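Local coordinates for protein flavodoxin (Streptococcus pneumoniae serotype 4, PDB 5LJL) that binds the cofactor FMN and probably serves as a low-potential electron donor to several redox enzymes, at residues A[54-59]-A[87-92]; A[91-96]-A[124-129]; A[71-76]-A[104-109]. All coordinates share one frame; numbering follows the deposited sequence.

From the N terminus, strand 52-56 is the first element used. Contact 1 pairs it and its following loop with strand 85-92, closing the loop that holds helix 67-77. Contact 3 packs that helix on helix 101-113, closing a loop that contains strand 85-92. Contact 2 joins the end of strand 85-92 to the end of strand 116-125, closing the loop that holds helix 101-113. Contacts 1 and 2 follow each other and share Ser91 and Gly92. Contact 3 crosses both, since its segments alternate with theirs. It touches contact 1 where Val55, Thr57 and Val88 meet Phe106. Contact 2 is about 20 Å away from it, centre to centre. Together they tie three neighbouring strands to the two helices that connect them.

Contact 1 (A[54-59]-A[87-92]); sequences IVATYT and GVVGSG
Val55 and Val89 are joined by a backbone hydrogen bond across two strands that run in the same direction. Val89 N donates to Val55 O at 3.0 Å, with a nearly straight N-H...O angle of 164°. Val55 N reaches Gly87 O at 3.2 Å, and Thr57 N reaches Val89 O at 3.0 Å. CA-H...O contacts lie beside these bonds, as from Ala56 CA to Val89 O. The closest apolar side-chain contact is between Ala56 CB and Val89 CG2, 3.5 Å apart. In Val89, CG1 is anti to the carbonyl carbon (chi1 -58°). This puts CG2 between the backbone N and the carbonyl carbon, and CG2 reaches the alanine. On the other face, Val88 CG1 comes 3.4 Å from Val55 O. Val55 and Val88 touch there only loosely.

The two strands belong to one beta-alpha-beta unit, with helix 67-77 as the crossover. Strand 52-56 is the central strand of the five-stranded parallel sheet of the flavodoxin fold, and 85-92 is its neighbour. From Thr57 onward the two segments are bridged by water. Water 1 donates to Thr57 O and Ser91 O and accepts from Thr59 OG1, 2.8 Å away. Thr59 OG1 is also hydrogen-bonded to Ala102 N. Water 2 takes the N-H of Thr59 and also donates to Ser91 O, which is thus gripped by two waters. Thr57 OG1 donates to Tyr58 O at 2.8 Å, a bond within segment 54-59.

The tyrosine ring leads away from strand 85-92, and its OH is held by Glu68. A bound phosphate lies about 3 Å from the Tyr58 side chain. Helix 101-113 covers the face with Val55 and Val88. Leu136, Phe139 and Leu143 of helix 130-146 pack on the face with Ile54 and Val89.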
ATOM      1  N   ILE A  54      -4.740   1.194  -1.214  1.00  9.14           N
ATOM      2  CA  ILE A  54      -3.438   1.054  -0.544  1.00  9.07           C
ATOM      3  C   ILE A  54      -2.616  -0.021  -1.283  1.00  9.75           C
ATOM      4  O   ILE A  54      -3.149  -1.133  -1.588  1.00  9.69           O
ATOM      5  CB  ILE A  54      -3.586   0.713   0.934  1.00  9.38           C
ATOM      6  CG1 ILE A  54      -4.318   1.832   1.713  1.00  9.18           C
ATOM      7  CG2 ILE A  54      -2.258   0.362   1.580  1.00  9.28           C
ATOM      8  CD1 ILE A  54      -4.891   1.415   3.004  1.00  9.13           C
ATOM      9  N   VAL A  55      -1.348   0.304  -1.531  1.00  8.91           N
ATOM     10  CA  VAL A  55      -0.358  -0.660  -1.984  1.00  8.85           C
ATOM     11  C   VAL A  55       0.654  -0.847  -0.877  1.00  9.11           C
ATOM     12  O   VAL A  55       1.156   0.143  -0.320  1.00  8.78           O
ATOM     13  CB  VAL A  55       0.344  -0.262  -3.300  1.00  9.41           C
ATOM     14  CG1 VAL A  55       1.591  -1.080  -3.557  1.00  9.02           C
ATOM     15  CG2 VAL A  55      -0.674  -0.314  -4.436  1.00  9.06           C
ATOM     16  N   ALA A  56       0.924  -2.123  -0.600  1.00  9.61           N
ATOM     17  CA  ALA A  56       2.011  -2.514   0.297  1.00  8.88           C
ATOM     18  C   ALA A  56       3.004  -3.307  -0.528  1.00  9.92           C
ATOM     19  O   ALA A  56       2.666  -4.377  -1.052  1.00 11.61           O
ATOM     20  CB  ALA A  56       1.417  -3.367   1.444  1.00  9.45           C
ATOM     21  N   THR A  57       4.230  -2.851  -0.674  1.00  9.76           N
ATOM     22  CA  THR A  57       5.207  -3.523  -1.547  1.00 10.96           C
ATOM     23  C   THR A  57       6.604  -3.607  -0.970  1.00 10.29           C
ATOM     24  O   THR A  57       7.072  -2.680  -0.345  1.00 11.17           O
ATOM     25  CB  THR A  57       5.209  -2.840  -2.948  1.00 11.22           C
ATOM     26  OG1 THR A  57       5.982  -3.635  -3.875  1.00 12.02           O
ATOM     27  CG2 THR A  57       5.697  -1.398  -2.890  1.00 11.54           C
ATOM     28  N   TYR A  58       7.292  -4.704  -1.257  1.00 10.72           N
ATOM     29  CA  TYR A  58       8.751  -4.816  -1.065  1.00 11.24           C
ATOM     30  C   TYR A  58       9.405  -4.207  -2.361  1.00 12.14           C
ATOM     31  O   TYR A  58       8.720  -3.822  -3.297  1.00 12.14           O
ATOM     32  CB  TYR A  58       9.189  -6.259  -0.811  1.00 12.08           C
ATOM     33  CG  TYR A  58       9.062  -7.244  -1.978  1.00 12.21           C
ATOM     34  CD1 TYR A  58       7.880  -7.853  -2.237  1.00 13.37           C
ATOM     35  CD2 TYR A  58      10.146  -7.558  -2.795  1.00 13.68           C
ATOM     36  CE1 TYR A  58       7.775  -8.841  -3.236  1.00 13.30           C
ATOM     37  CE2 TYR A  58      10.051  -8.467  -3.850  1.00 14.44           C
ATOM     38  CZ  TYR A  58       8.871  -9.117  -4.083  1.00 13.91           C
ATOM     39  OH  TYR A  58       8.744 -10.036  -5.109  1.00 17.47           O
ATOM     40  N   THR A  59      10.716  -4.106  -2.338  1.00 11.94           N
ATOM     41  CA  THR A  59      11.506  -3.584  -3.448  1.00 12.82           C
ATOM     42  C   THR A  59      12.511  -4.701  -3.853  1.00 14.80           C
ATOM     43  O   THR A  59      13.101  -5.340  -2.996  1.00 14.68           O
ATOM     44  CB  THR A  59      12.279  -2.356  -2.981  1.00 12.36           C
ATOM     45  OG1 THR A  59      11.371  -1.350  -2.514  1.00 11.66           O
ATOM     46  CG2 THR A  59      13.173  -1.809  -4.017  1.00 13.20           C
ATOM     47  N   GLY A  87      -2.763   5.454   0.034  1.00  9.10           N
ATOM     48  CA  GLY A  87      -1.529   5.419   0.787  1.00  9.21           C
ATOM     49  C   GLY A  87      -0.662   4.266   0.352  1.00  8.96           C
ATOM     50  O   GLY A  87      -1.141   3.298  -0.301  1.00  8.93           O
ATOM     51  N   VAL A  88       0.604   4.362   0.710  1.00  9.35           N
ATOM     52  CA  VAL A  88       1.596   3.349   0.309  1.00  9.54           C
ATOM     53  C   VAL A  88       2.496   3.004   1.487  1.00  9.53           C
ATOM     54  O   VAL A  88       2.963   3.891   2.233  1.00  8.94           O
ATOM     55  CB  VAL A  88       2.482   3.764  -0.902  1.00  9.32           C
ATOM     56  CG1 VAL A  88       3.275   2.606  -1.473  1.00  9.58           C
ATOM     57  CG2 VAL A  88       1.616   4.334  -1.993  1.00  9.72           C
ATOM     58  N   VAL A  89       2.678   1.710   1.703  1.00  9.28           N
ATOM     59  CA  VAL A  89       3.599   1.226   2.732  1.00  9.56           C
ATOM     60  C   VAL A  89       4.530   0.139   2.195  1.00  9.24           C
ATOM     61  O   VAL A  89       4.236  -0.452   1.147  1.00  9.50           O
ATOM     62  CB  VAL A  89       2.791   0.672   3.962  1.00  9.24           C
ATOM     63  CG1 VAL A  89       1.880   1.735   4.531  1.00 10.54           C
ATOM     64  CG2 VAL A  89       2.077  -0.669   3.613  1.00 10.26           C
ATOM     65  N   GLY A  90       5.561  -0.280   2.959  1.00  9.27           N
ATOM     66  CA  GLY A  90       6.338  -1.398   2.495  1.00  9.61           C
ATOM     67  C   GLY A  90       7.458  -1.726   3.416  1.00 10.49           C
ATOM     68  O   GLY A  90       7.750  -0.951   4.292  1.00 11.28           O
ATOM     69  N   SER A  91       8.021  -2.904   3.213  1.00 10.32           N
ATOM     70  CA  SER A  91       9.269  -3.273   3.885  1.00 11.15           C
ATOM     71  C   SER A  91      10.424  -3.254   2.943  1.00 12.13           C
ATOM     72  O   SER A  91      10.263  -3.525   1.735  1.00 13.08           O
ATOM     73  CB  SER A  91       9.157  -4.678   4.499  1.00 12.40           C
ATOM     74  OG  SER A  91      10.371  -5.105   5.166  1.00 13.36           O
ATOM     75  N   GLY A  92      11.606  -2.952   3.493  1.00 11.85           N
ATOM     76  CA  GLY A  92      12.804  -2.985   2.678  1.00 13.15           C
ATOM     77  C   GLY A  92      14.061  -3.179   3.530  1.00 11.33           C
ATOM     78  O   GLY A  92      14.012  -3.461   4.709  1.00 10.85           O
TER
HETATM   79  O   HOH W   1       9.666  -1.632  -0.345  1.00 11.74           O
HETATM   80  O   HOH W   2      12.368  -4.551  -0.088  1.00 22.30           O

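Contact 2 (A[91-96]-A[124-129])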
ATOM      1  N   SER A  91       8.021  -2.904   3.213  1.00 10.32           N
ATOM      2  CA  SER A  91       9.269  -3.273   3.885  1.00 11.15           C
ATOM      3  C   SER A  91      10.424  -3.254   2.943  1.00 12.13           C
ATOM      4  O   SER A  91      10.263  -3.525   1.735  1.00 13.08           O
ATOM      5  CB  SER A  91       9.157  -4.678   4.499  1.00 12.40           C
ATOM      6  OG  SER A  91      10.371  -5.105   5.166  1.00 13.36           O
ATOM      7  N   GLY A  92      11.606  -2.952   3.493  1.00 11.85           N
ATOM      8  CA  GLY A  92      12.804  -2.985   2.678  1.00 13.15           C
ATOM      9  C   GLY A  92      14.061  -3.179   3.530  1.00 11.33           C
ATOM     10  O   GLY A  92      14.012  -3.461   4.709  1.00 10.85           O
ATOM     11  N   ASP A  93      15.163  -3.076   2.832  1.00 11.67           N
ATOM     12  CA  ASP A  93      16.497  -3.183   3.470  1.00 13.09           C
ATOM     13  C   ASP A  93      17.445  -2.335   2.736  1.00 13.01           C
ATOM     14  O   ASP A  93      17.102  -1.763   1.692  1.00 13.89           O
ATOM     15  CB  ASP A  93      16.911  -4.635   3.536  1.00 14.15           C
ATOM     16  CG  ASP A  93      17.116  -5.255   2.195  1.00 16.48           C
ATOM     17  OD1 ASP A  93      16.413  -6.309   1.937  1.00 22.50           O
ATOM     18  OD2 ASP A  93      17.865  -4.731   1.357  1.00 14.82           O
ATOM     19  N   THR A  94      18.628  -2.139   3.346  1.00 12.95           N
ATOM     20  CA  THR A  94      19.634  -1.222   2.788  1.00 14.81           C
ATOM     21  C   THR A  94      20.718  -1.938   1.931  1.00 15.47           C
ATOM     22  O   THR A  94      21.633  -1.262   1.410  1.00 17.21           O
ATOM     23  CB  THR A  94      20.313  -0.424   3.877  1.00 15.38           C
ATOM     24  OG1 THR A  94      21.160  -1.263   4.662  1.00 18.11           O
ATOM     25  CG2 THR A  94      19.304   0.269   4.772  1.00 16.77           C
ATOM     26  N   PHE A  95      20.558  -3.229   1.696  1.00 14.77           N
ATOM     27  CA  PHE A  95      21.677  -3.995   1.076  1.00 17.00           C
ATOM     28  C   PHE A  95      21.923  -3.561  -0.385  1.00 19.98           C
ATOM     29  O   PHE A  95      23.068  -3.660  -0.880  1.00 20.48           O
ATOM     30  CB  PHE A  95      21.440  -5.520   1.169  1.00 17.71           C
ATOM     31  CG  PHE A  95      21.134  -6.024   2.558  1.00 16.67           C
ATOM     32  CD1 PHE A  95      21.836  -5.570   3.635  1.00 19.85           C
ATOM     33  CD2 PHE A  95      20.142  -6.942   2.745  1.00 19.16           C
ATOM     34  CE1 PHE A  95      21.510  -6.019   4.910  1.00 19.95           C
ATOM     35  CE2 PHE A  95      19.823  -7.434   3.999  1.00 20.28           C
ATOM     36  CZ  PHE A  95      20.532  -6.958   5.078  1.00 18.55           C
ATOM     37  N   TYR A  96      20.854  -3.109  -1.082  1.00 19.33           N
ATOM     38  CA  TYR A  96      20.944  -2.694  -2.491  1.00 19.93           C
ATOM     39  C   TYR A  96      20.959  -1.153  -2.671  1.00 21.27           C
ATOM     40  O   TYR A  96      20.945  -0.642  -3.798  1.00 20.58           O
ATOM     41  CB  TYR A  96      19.805  -3.347  -3.286  1.00 22.01           C
ATOM     42  CG  TYR A  96      19.830  -4.845  -3.224  1.00 23.54           C
ATOM     43  CD1 TYR A  96      20.558  -5.590  -4.148  1.00 24.28           C
ATOM     44  CD2 TYR A  96      19.145  -5.535  -2.209  1.00 27.03           C
ATOM     45  CE1 TYR A  96      20.569  -6.975  -4.093  1.00 28.15           C
ATOM     46  CE2 TYR A  96      19.172  -6.920  -2.136  1.00 28.49           C
ATOM     47  CZ  TYR A  96      19.876  -7.634  -3.091  1.00 30.17           C
ATOM     48  OH  TYR A  96      19.922  -9.029  -3.046  1.00 37.55           O
ATOM     49  N   VAL A 124       9.326   0.382   6.433  1.00 11.56           N
ATOM     50  CA  VAL A 124       9.704  -0.471   7.567  1.00 12.77           C
ATOM     51  C   VAL A 124      10.978  -1.226   7.155  1.00 12.94           C
ATOM     52  O   VAL A 124      11.079  -1.794   6.073  1.00 11.69           O
ATOM     53  CB  VAL A 124       8.606  -1.477   7.883  1.00 11.91           C
ATOM     54  CG1 VAL A 124       9.032  -2.508   8.939  1.00 12.83           C
ATOM     55  CG2 VAL A 124       7.279  -0.746   8.248  1.00 12.46           C
ATOM     56  N   ASP A 125      11.958  -1.241   8.041  1.00 13.67           N
ATOM     57  CA  ASP A 125      13.200  -2.022   7.778  1.00 14.62           C
ATOM     58  C   ASP A 125      12.934  -3.475   8.126  1.00 14.00           C
ATOM     59  O   ASP A 125      12.699  -3.794   9.302  1.00 14.42           O
ATOM     60  CB  ASP A 125      14.333  -1.453   8.652  1.00 16.21           C
ATOM     61  CG  ASP A 125      15.751  -1.761   8.059  1.00 18.75           C
ATOM     62  OD1 ASP A 125      16.696  -1.097   8.466  1.00 24.98           O
ATOM     63  OD2 ASP A 125      15.906  -2.587   7.165  1.00 19.52           O
ATOM     64  N   LEU A 126      12.896  -4.359   7.116  1.00 12.32           N
ATOM     65  CA  LEU A 126      12.672  -5.780   7.384  1.00 12.85           C
ATOM     66  C   LEU A 126      11.413  -6.034   8.209  1.00 15.32           C
ATOM     67  O   LEU A 126      10.280  -5.562   7.783  1.00 14.15           O
ATOM     68  CB  LEU A 126      13.961  -6.431   7.965  1.00 13.17           C
ATOM     69  CG  LEU A 126      15.123  -6.450   7.003  1.00 12.16           C
ATOM     70  CD1 LEU A 126      16.410  -7.011   7.647  1.00 12.59           C
ATOM     71  CD2 LEU A 126      14.800  -7.157   5.739  1.00 13.44           C
ATOM     72  N   SER A 127      11.477  -6.764   9.333  1.00 15.76           N
ATOM     73  CA  SER A 127      10.187  -7.114   9.989  1.00 17.92           C
ATOM     74  C   SER A 127       9.749  -5.947  10.857  1.00 17.69           C
ATOM     75  O   SER A 127      10.555  -5.170  11.292  1.00 19.71           O
ATOM     76  CB  SER A 127      10.263  -8.376  10.837  1.00 19.70           C
ATOM     77  OG  SER A 127      11.253  -8.176  11.833  1.00 24.07           O
ATOM     78  N   ALA A 128       8.443  -5.844  11.056  1.00 18.26           N
ATOM     79  CA  ALA A 128       7.866  -4.757  11.870  1.00 16.25           C
ATOM     80  C   ALA A 128       8.077  -5.016  13.343  1.00 17.26           C
ATOM     81  O   ALA A 128       7.782  -6.121  13.816  1.00 19.96           O
ATOM     82  CB  ALA A 128       6.385  -4.643  11.595  1.00 17.53           C
ATOM     83  N   GLU A 129       8.560  -4.002  14.047  1.00 16.47           N
ATOM     84  CA  GLU A 129       8.647  -3.987  15.508  1.00 17.49           C
ATOM     85  C   GLU A 129       7.498  -3.123  15.979  1.00 17.87           C
ATOM     86  O   GLU A 129       6.755  -2.553  15.163  1.00 14.95           O
ATOM     87  CB  GLU A 129       9.944  -3.437  15.950  1.00 20.45           C
ATOM     88  CG  GLU A 129      11.118  -4.345  15.551  1.00 24.84           C
ATOM     89  CD  GLU A 129      11.950  -4.626  16.729  1.00 31.51           C
ATOM     90  OE1 GLU A 129      12.566  -3.605  17.162  1.00 38.41           O
ATOM     91  OE2 GLU A 129      11.888  -5.767  17.293  1.00 29.57           O
TER
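Ser91 and Leu126 meet through the serine hydroxyl. Ser91 OG lies anti to its backbone N (chi1 179°), which turns it to the carbonyl of Leu126. It donates to Leu126 O at 2.7 Å. The approach is steep, with a C=O...OG angle of 111°, and OG is tilted 20° from the carbonyl plane. Thus the hydroxyl meets the flank of the carbonyl. The backbone bonds next to it are different. Gly92 N donates to Val124 O at 2.9 Å and points nearly along the C=O axis. Leu126 N returns a bond to Gly92 O at 2.8 Å.

These bonds form the C-terminal end of a parallel strand pair, 85-92 with 116-125. Helix 101-113 makes the beta-alpha-beta crossover between them. In a sheet of this kind, the loops beyond the C-terminal ends of the strands form the FMN site of flavodoxins. A phosphate ion, probably from the crystallisation liquor, lies about 4 Å from the nearest atom of the Ser91 side chain and may mark this pocket.

Two other side chains close in round Gly92. Leu126 leaves its backbone away from segment 91-96, but its tip comes back. Its CD2 lies 4.0 Å from Asp93 CB, alongside the start of the loop. Asp125 CG is anti to its backbone N, and its OD2 comes nearer to segment 91-96, beside Gly92 O and Asp93 CA. Asp125 OD2 is 3.2 Å from Gly92 O, but both are acceptors and make no bond. Asp93 turns its own carboxylate along the loop instead. Asp93 OD2 accepts from Phe95 N at 3.1 Å, forming an Asx turn. Outside the pair, Asn15 and Ile19 of helix 15-29 touch Ser91, and Phe99 packs on Asp125.

Contact 3 (A[71-76]-A[104-109]); sequences DFYEDL and DDFDRV
Tyr73 bridges the two helices, meeting Phe106 with its base and Val109 with its ring. Its CB lies 4.0 Å from Phe106 CZ. CG is anti to the backbone N (chi1 175°), which carries the ring across to helix 101-113. CD1 comes next, over one face of the Phe106 ring and offset toward its rim. The two rings form an edge-to-face (T-shaped) pair, with the Tyr73 edge toward the Phe106 face. Their centroids are 5.7 Å apart and their planes stand at 82°. CE1 then meets Val109 CB at 3.5 Å. Val109 CG2 lies over a face of the tyrosine ring in a CH-pi contact, 4.2 Å from the ring centroid. The same ring points an edge at Asp105 O, which lies in its plane. At the tip, Tyr73 OH is 2.7 Å from water 3. Water 3 in turn donates to Asp105 O, so the polar end of the tyrosine is linked through it to the helix backbone.

Leu76 adds apolar contacts. Leu76 CD2 touches Val109 CG1 at 3.7 Å and also sits at the edge of the Phe106 ring, in its plane. Phe72 contributes an edge, its CD2 at 4.1 Å from Phe106 CE1, and the two side chains cross at about a right angle. No hydrogen bond links the two segments directly.

The helix segments run in nearly the same direction, 23° apart, with axes 10.8 Å from each other. Both helices are crossover helices on one side of the parallel sheet. Phe72 and Phe106 both rest on Val55 of strand 52-56, while Lys117 and Lys123 of strand 116-125 form salt bridges with Asp107 and Asp104.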
ATOM      1  N   ASP A  71       3.040  -5.708 -13.967  1.00 15.59           N
ATOM      2  CA  ASP A  71       1.743  -5.630 -14.640  1.00 18.98           C
ATOM      3  C   ASP A  71       0.685  -4.780 -13.905  1.00 15.87           C
ATOM      4  O   ASP A  71      -0.047  -4.028 -14.488  1.00 13.92           O
ATOM      5  CB  ASP A  71       1.170  -7.040 -14.802  1.00 25.39           C
ATOM      6  CG  ASP A  71       1.278  -7.520 -16.173  1.00 35.29           C
ATOM      7  OD1 ASP A  71       0.197  -7.801 -16.730  1.00 57.45           O
ATOM      8  OD2 ASP A  71       2.394  -7.542 -16.739  1.00 36.11           O
ATOM      9  N   PHE A  72       0.636  -4.932 -12.570  1.00 14.52           N
ATOM     10  CA  PHE A  72      -0.277  -4.198 -11.723  1.00 12.20           C
ATOM     11  C   PHE A  72       0.048  -2.671 -11.825  1.00 11.73           C
ATOM     12  O   PHE A  72      -0.827  -1.855 -11.916  1.00 12.90           O
ATOM     13  CB  PHE A  72      -0.141  -4.727 -10.282  1.00 12.13           C
ATOM     14  CG  PHE A  72      -1.159  -4.132  -9.345  1.00 11.74           C
ATOM     15  CD1 PHE A  72      -2.413  -4.684  -9.227  1.00 11.30           C
ATOM     16  CD2 PHE A  72      -0.879  -2.946  -8.659  1.00 11.35           C
ATOM     17  CE1 PHE A  72      -3.378  -4.146  -8.410  1.00 11.59           C
ATOM     18  CE2 PHE A  72      -1.843  -2.369  -7.847  1.00 11.70           C
ATOM     19  CZ  PHE A  72      -3.103  -2.961  -7.726  1.00 10.96           C
ATOM     20  N   TYR A  73       1.339  -2.337 -11.750  1.00 11.33           N
ATOM     21  CA  TYR A  73       1.796  -0.936 -11.887  1.00 10.75           C
ATOM     22  C   TYR A  73       1.336  -0.364 -13.246  1.00 10.86           C
ATOM     23  O   TYR A  73       0.896   0.780 -13.298  1.00 10.53           O
ATOM     24  CB  TYR A  73       3.308  -0.814 -11.715  1.00 10.86           C
ATOM     25  CG  TYR A  73       3.955   0.548 -11.934  1.00 11.36           C
ATOM     26  CD1 TYR A  73       4.303   1.336 -10.878  1.00 11.31           C
ATOM     27  CD2 TYR A  73       4.299   0.988 -13.222  1.00 11.49           C
ATOM     28  CE1 TYR A  73       4.868   2.581 -11.066  1.00 11.77           C
ATOM     29  CE2 TYR A  73       4.883   2.218 -13.443  1.00 12.08           C
ATOM     30  CZ  TYR A  73       5.164   3.021 -12.388  1.00 11.65           C
ATOM     31  OH  TYR A  73       5.796   4.209 -12.675  1.00 12.75           O
ATOM     32  N   GLU A  74       1.553  -1.135 -14.321  1.00 10.86           N
ATOM     33  CA  GLU A  74       1.161  -0.671 -15.653  1.00 12.54           C
ATOM     34  C   GLU A  74      -0.312  -0.396 -15.730  1.00 12.97           C
ATOM     35  O   GLU A  74      -0.726   0.661 -16.273  1.00 12.52           O
ATOM     36  CB  GLU A  74       1.587  -1.691 -16.766  1.00 14.66           C
ATOM     37  CG  GLU A  74       3.113  -1.762 -16.887  1.00 15.82           C
ATOM     38  CD  GLU A  74       3.659  -2.910 -17.742  1.00 18.93           C
ATOM     39  OE1 GLU A  74       2.854  -3.598 -18.371  1.00 25.70           O
ATOM     40  OE2 GLU A  74       4.881  -3.142 -17.764  1.00 21.61           O
ATOM     41  N   ASP A  75      -1.096  -1.353 -15.225  1.00 12.43           N
ATOM     42  CA  ASP A  75      -2.521  -1.176 -15.217  1.00 13.72           C
ATOM     43  C   ASP A  75      -2.964   0.015 -14.369  1.00 12.69           C
ATOM     44  O   ASP A  75      -3.835   0.821 -14.811  1.00 11.74           O
ATOM     45  CB  ASP A  75      -3.269  -2.455 -14.788  1.00 15.20           C
ATOM     46  CG  ASP A  75      -3.088  -3.635 -15.745  1.00 19.03           C
ATOM     47  OD1 ASP A  75      -2.638  -3.424 -16.900  1.00 20.54           O
ATOM     48  OD2 ASP A  75      -3.332  -4.796 -15.289  1.00 21.45           O
ATOM     49  N   LEU A  76      -2.365   0.161 -13.181  1.00 11.50           N
ATOM     50  CA  LEU A  76      -2.699   1.286 -12.323  1.00 11.01           C
ATOM     51  C   LEU A  76      -2.352   2.666 -12.976  1.00 11.38           C
ATOM     52  O   LEU A  76      -3.173   3.618 -12.909  1.00 11.83           O
ATOM     53  CB  LEU A  76      -2.000   1.124 -10.967  1.00 11.41           C
ATOM     54  CG  LEU A  76      -2.130   2.251  -9.977  1.00 12.05           C
ATOM     55  CD1 LEU A  76      -3.570   2.518  -9.565  1.00 13.28           C
ATOM     56  CD2 LEU A  76      -1.268   1.977  -8.744  1.00 11.49           C
ATOM     57  N   ASP A 104       8.236   4.552  -2.949  1.00 13.17           N
ATOM     58  CA  ASP A 104       8.309   5.843  -3.596  1.00 13.59           C
ATOM     59  C   ASP A 104       7.742   5.776  -5.006  1.00 12.84           C
ATOM     60  O   ASP A 104       6.988   6.668  -5.436  1.00 11.66           O
ATOM     61  CB  ASP A 104       9.752   6.363  -3.632  1.00 16.12           C
ATOM     62  CG  ASP A 104      10.222   6.863  -2.336  1.00 17.67           C
ATOM     63  OD1 ASP A 104       9.465   6.948  -1.336  1.00 18.84           O
ATOM     64  OD2 ASP A 104      11.432   7.189  -2.300  1.00 21.29           O
ATOM     65  N   ASP A 105       8.072   4.727  -5.745  1.00 11.89           N
ATOM     66  CA  ASP A 105       7.569   4.586  -7.118  1.00 12.83           C
ATOM     67  C   ASP A 105       6.049   4.452  -7.196  1.00 12.29           C
ATOM     68  O   ASP A 105       5.414   5.024  -8.079  1.00 12.54           O
ATOM     69  CB  ASP A 105       8.224   3.391  -7.777  1.00 14.88           C
ATOM     70  CG  ASP A 105       9.725   3.570  -7.977  1.00 17.66           C
ATOM     71  OD1 ASP A 105      10.246   4.700  -7.869  1.00 19.71           O
ATOM     72  OD2 ASP A 105      10.320   2.516  -8.137  1.00 24.34           O
ATOM     73  N   PHE A 106       5.470   3.711  -6.251  1.00 11.79           N
ATOM     74  CA  PHE A 106       3.993   3.556  -6.194  1.00 10.61           C
ATOM     75  C   PHE A 106       3.332   4.843  -5.706  1.00 10.64           C
ATOM     76  O   PHE A 106       2.200   5.165  -6.152  1.00 11.15           O
ATOM     77  CB  PHE A 106       3.564   2.334  -5.377  1.00 11.05           C
ATOM     78  CG  PHE A 106       3.351   1.108  -6.195  1.00  9.94           C
ATOM     79  CD1 PHE A 106       2.185   0.993  -6.940  1.00  9.96           C
ATOM     80  CD2 PHE A 106       4.297   0.119  -6.316  1.00 11.26           C
ATOM     81  CE1 PHE A 106       1.942  -0.159  -7.706  1.00 10.21           C
ATOM     82  CE2 PHE A 106       4.076  -1.021  -7.069  1.00  9.97           C
ATOM     83  CZ  PHE A 106       2.885  -1.174  -7.793  1.00 10.43           C
ATOM     84  N   ASP A 107       3.985   5.595  -4.805  1.00 11.03           N
ATOM     85  CA  ASP A 107       3.460   6.929  -4.421  1.00 12.62           C
ATOM     86  C   ASP A 107       3.293   7.776  -5.698  1.00 11.92           C
ATOM     87  O   ASP A 107       2.228   8.380  -5.938  1.00 13.01           O
ATOM     88  CB  ASP A 107       4.397   7.556  -3.390  1.00 14.91           C
ATOM     89  CG  ASP A 107       3.926   8.886  -2.884  1.00 17.48           C
ATOM     90  OD1 ASP A 107       2.835   9.348  -3.174  1.00 17.41           O
ATOM     91  OD2 ASP A 107       4.691   9.444  -2.101  1.00 23.62           O
ATOM     92  N   ARG A 108       4.324   7.809  -6.553  1.00 12.41           N
ATOM     93  CA  ARG A 108       4.289   8.635  -7.769  1.00 13.95           C
ATOM     94  C   ARG A 108       3.260   8.191  -8.772  1.00 13.29           C
ATOM     95  O   ARG A 108       2.560   9.030  -9.356  1.00 13.96           O
ATOM     96  CB  ARG A 108       5.691   8.711  -8.401  1.00 17.57           C
ATOM     97  CG  ARG A 108       6.688   9.434  -7.534  1.00 20.49           C
ATOM     98  CD  ARG A 108       6.588  10.969  -7.619  1.00 27.81           C
ATOM     99  NE  ARG A 108       7.824  11.614  -7.064  1.00 40.46           N
ATOM    100  CZ  ARG A 108       8.434  12.736  -7.507  1.00 39.77           C
ATOM    101  NH1 ARG A 108       7.975  13.436  -8.550  1.00 40.90           N
ATOM    102  NH2 ARG A 108       9.547  13.157  -6.899  1.00 40.82           N
ATOM    103  N   VAL A 109       3.130   6.890  -8.993  1.00 12.36           N
ATOM    104  CA  VAL A 109       2.118   6.400  -9.889  1.00 11.91           C
ATOM    105  C   VAL A 109       0.712   6.736  -9.413  1.00 10.78           C
ATOM    106  O   VAL A 109      -0.164   7.137 -10.236  1.00 10.98           O
ATOM    107  CB  VAL A 109       2.344   4.918 -10.322  1.00 11.94           C
ATOM    108  CG1 VAL A 109       1.855   3.964  -9.288  1.00 13.87           C
ATOM    109  CG2 VAL A 109       1.589   4.652 -11.626  1.00 11.84           C
TER
HETATM  110  O   HOH W   3       6.055   5.803 -10.519  1.00 20.99           O